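Local atomic coordinates of endoribonuclease AbiQ (Lactococcus lactis, PDB entry 4GLK), a protein that cleaves RNA as the toxin of a type III toxin-antitoxin system that defends against phage, and is neutralized by the repeat RNA AntiQ. Residues F6-E11 with N91-P96. The protein carries 1 engineered substitution. Residues are numbered along the deposited sequence; the frame is centred on the assembly and turned at random.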
loop_
_atom_site.group_PDB
_atom_site.type_symbol
_atom_site.label_atom_id
_atom_site.label_comp_id
_atom_site.label_asym_id
_atom_site.label_seq_id
_atom_site.Cartn_x
_atom_site.Cartn_y
_atom_site.Cartn_z
ATOM N N PHE A 6 -4.153 3.239 -7.752
ATOM C CA PHE A 6 -4.197 2.107 -8.663
ATOM C C PHE A 6 -4.983 1.002 -8.041
ATOM O O PHE A 6 -5.192 0.977 -6.816
ATOM C CB PHE A 6 -2.780 1.544 -8.892
ATOM C CG PHE A 6 -1.812 2.450 -9.606
ATOM C CD1 PHE A 6 -1.755 2.478 -10.996
ATOM C CD2 PHE A 6 -0.931 3.247 -8.893
ATOM C CE1 PHE A 6 -0.869 3.334 -11.657
ATOM C CE2 PHE A 6 -0.046 4.098 -9.555
ATOM C CZ PHE A 6 -0.007 4.120 -10.933
ATOM N N THR A 7 -5.355 0.041 -8.894
ATOM C CA THR A 7 -5.880 -1.239 -8.496
ATOM C C THR A 7 -4.919 -2.222 -9.144
ATOM O O THR A 7 -4.091 -1.849 -9.991
ATOM C CB THR A 7 -7.374 -1.462 -8.848
ATOM O OG1 THR A 7 -7.566 -1.493 -10.257
ATOM C CG2 THR A 7 -8.325 -0.461 -8.152
ATOM N N VAL A 8 -4.976 -3.464 -8.696
ATOM C CA VAL A 8 -4.134 -4.521 -9.227
ATOM C C VAL A 8 -5.093 -5.564 -9.800
ATOM O O VAL A 8 -6.241 -5.656 -9.329
ATOM C CB VAL A 8 -3.168 -5.089 -8.140
ATOM C CG1 VAL A 8 -2.207 -6.121 -8.735
ATOM C CG2 VAL A 8 -2.372 -3.963 -7.475
ATOM N N THR A 9 -4.674 -6.307 -10.853
ATOM C CA THR A 9 -5.558 -7.329 -11.428
ATOM C C THR A 9 -5.855 -8.405 -10.365
ATOM O O THR A 9 -4.955 -8.782 -9.598
ATOM C CB THR A 9 -4.941 -7.993 -12.678
ATOM O OG1 THR A 9 -3.749 -8.671 -12.315
ATOM C CG2 THR A 9 -4.665 -7.016 -13.813
ATOM N N ASP A 10 -7.113 -8.892 -10.332
ATOM C CA ASP A 10 -7.583 -9.950 -9.438
ATOM C C ASP A 10 -6.734 -11.194 -9.646
ATOM O O ASP A 10 -6.411 -11.880 -8.677
ATOM C CB ASP A 10 -9.083 -10.243 -9.685
ATOM C CG ASP A 10 -10.062 -9.128 -9.273
ATOM O OD1 ASP A 10 -9.748 -8.374 -8.317
ATOM O OD2 ASP A 10 -11.163 -9.041 -9.879
ATOM N N GLU A 11 -6.289 -11.430 -10.908
ATOM C CA GLU A 11 -5.455 -12.570 -11.300
ATOM C C GLU A 11 -4.076 -12.522 -10.637
ATOM O O GLU A 11 -3.666 -13.501 -10.008
ATOM C CB GLU A 11 -5.359 -12.681 -12.833
ATOM C CG GLU A 11 -6.691 -13.011 -13.509
ATOM C CD GLU A 11 -7.587 -11.861 -13.956
ATOM O OE1 GLU A 11 -8.270 -12.025 -14.994
ATOM O OE2 GLU A 11 -7.629 -10.811 -13.271
ATOM N N ASN A 91 2.003 -4.327 4.253
ATOM C CA ASN A 91 1.278 -5.091 3.227
ATOM C C ASN A 91 1.543 -4.593 1.806
ATOM O O ASN A 91 0.814 -4.960 0.873
ATOM C CB ASN A 91 -0.205 -5.129 3.529
ATOM C CG ASN A 91 -0.522 -5.937 4.751
ATOM O OD1 ASN A 91 0.155 -6.921 5.092
ATOM N ND2 ASN A 91 -1.508 -5.487 5.478
ATOM N N MET A 92 2.600 -3.801 1.629
ATOM C CA MET A 92 2.955 -3.328 0.287
ATOM C C MET A 92 3.439 -4.513 -0.566
ATOM O O MET A 92 3.893 -5.534 -0.026
ATOM C CB MET A 92 3.983 -2.184 0.335
ATOM C CG MET A 92 5.331 -2.630 0.782
ATOM S SD MET A 92 6.498 -1.284 0.801
ATOM C CE MET A 92 8.000 -2.227 1.121
ATOM N N ILE A 93 3.306 -4.386 -1.895
ATOM C CA ILE A 93 3.649 -5.463 -2.809
ATOM C C ILE A 93 4.345 -4.975 -4.059
ATOM O O ILE A 93 4.030 -3.884 -4.563
ATOM C CB ILE A 93 2.350 -6.278 -3.204
ATOM C CG1 ILE A 93 1.234 -5.351 -3.765
ATOM C CG2 ILE A 93 1.841 -7.191 -2.046
ATOM C CD1 ILE A 93 0.070 -6.060 -4.512
ATOM N N PRO A 94 5.211 -5.829 -4.656
ATOM C CA PRO A 94 5.777 -5.483 -5.963
ATOM C C PRO A 94 4.736 -5.834 -7.039
ATOM O O PRO A 94 4.117 -6.910 -6.991
ATOM C CB PRO A 94 7.024 -6.370 -6.044
ATOM C CG PRO A 94 6.671 -7.580 -5.255
ATOM C CD PRO A 94 5.664 -7.168 -4.213
ATOM N N VAL A 95 4.498 -4.913 -7.977
ATOM C CA VAL A 95 3.508 -5.150 -9.030
ATOM C C VAL A 95 4.156 -4.940 -10.398
ATOM O O VAL A 95 4.652 -3.839 -10.674
ATOM C CB VAL A 95 2.210 -4.277 -8.880
ATOM C CG1 VAL A 95 1.192 -4.603 -9.988
ATOM C CG2 VAL A 95 1.573 -4.447 -7.508
ATOM N N PRO A 96 4.133 -5.963 -11.282
ATOM C CA PRO A 96 4.680 -5.765 -12.645
ATOM C C PRO A 96 3.815 -4.743 -13.376
ATOM O O PRO A 96 2.629 -4.613 -13.072
ATOM C CB PRO A 96 4.534 -7.148 -13.293
ATOM C CG PRO A 96 4.269 -8.099 -12.168
ATOM C CD PRO A 96 3.550 -7.309 -11.126
#
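Val-8 meets Val-95 and Ile-93 in a small, wholly apolar contact in the buried core, where the last residue of strand 4-8 packs against Ile-93 of strand 79-94 and Val-95 close by in the chain. The two valines approach tip to tip, methyl against methyl: Val-8 CG1 lies 3.9 Å from Val-95 CG1, and the CG2 pair is 4.0 Å apart. Both have CG1 anti to the backbone N (chi1 -175° in Val-8, -178° in Val-95), which presents the two branches of each fork to the other. The longer side chain of Ile-93 brings its terminal CD1 to 4.4 Å from Val-8 CG2. The strands belong to one antiparallel sheet but are not neighbours in it: 33-40 and 45-52 run between them. That the CA atoms of Val-8 and Val-95 are still only 7.7 Å apart, a gap that short branched side chains bridge, suggests a strongly curled sheet, consistent with the SH3-like barrel of the clan to which the ToxN/AbiQ family is assigned. Backbone hydrogen bonds to Phe-47 and Asn-45 hold Ile-93 and Val-95 in place. Ile-13 of helix 10-16 touches both Val-8 and Ile-93, continuing the apolar packing. Beyond Val-8, Thr-9 suits the N-cap because its short side chain lets OG1 hydrogen-bond the backbone N of Tyr-12.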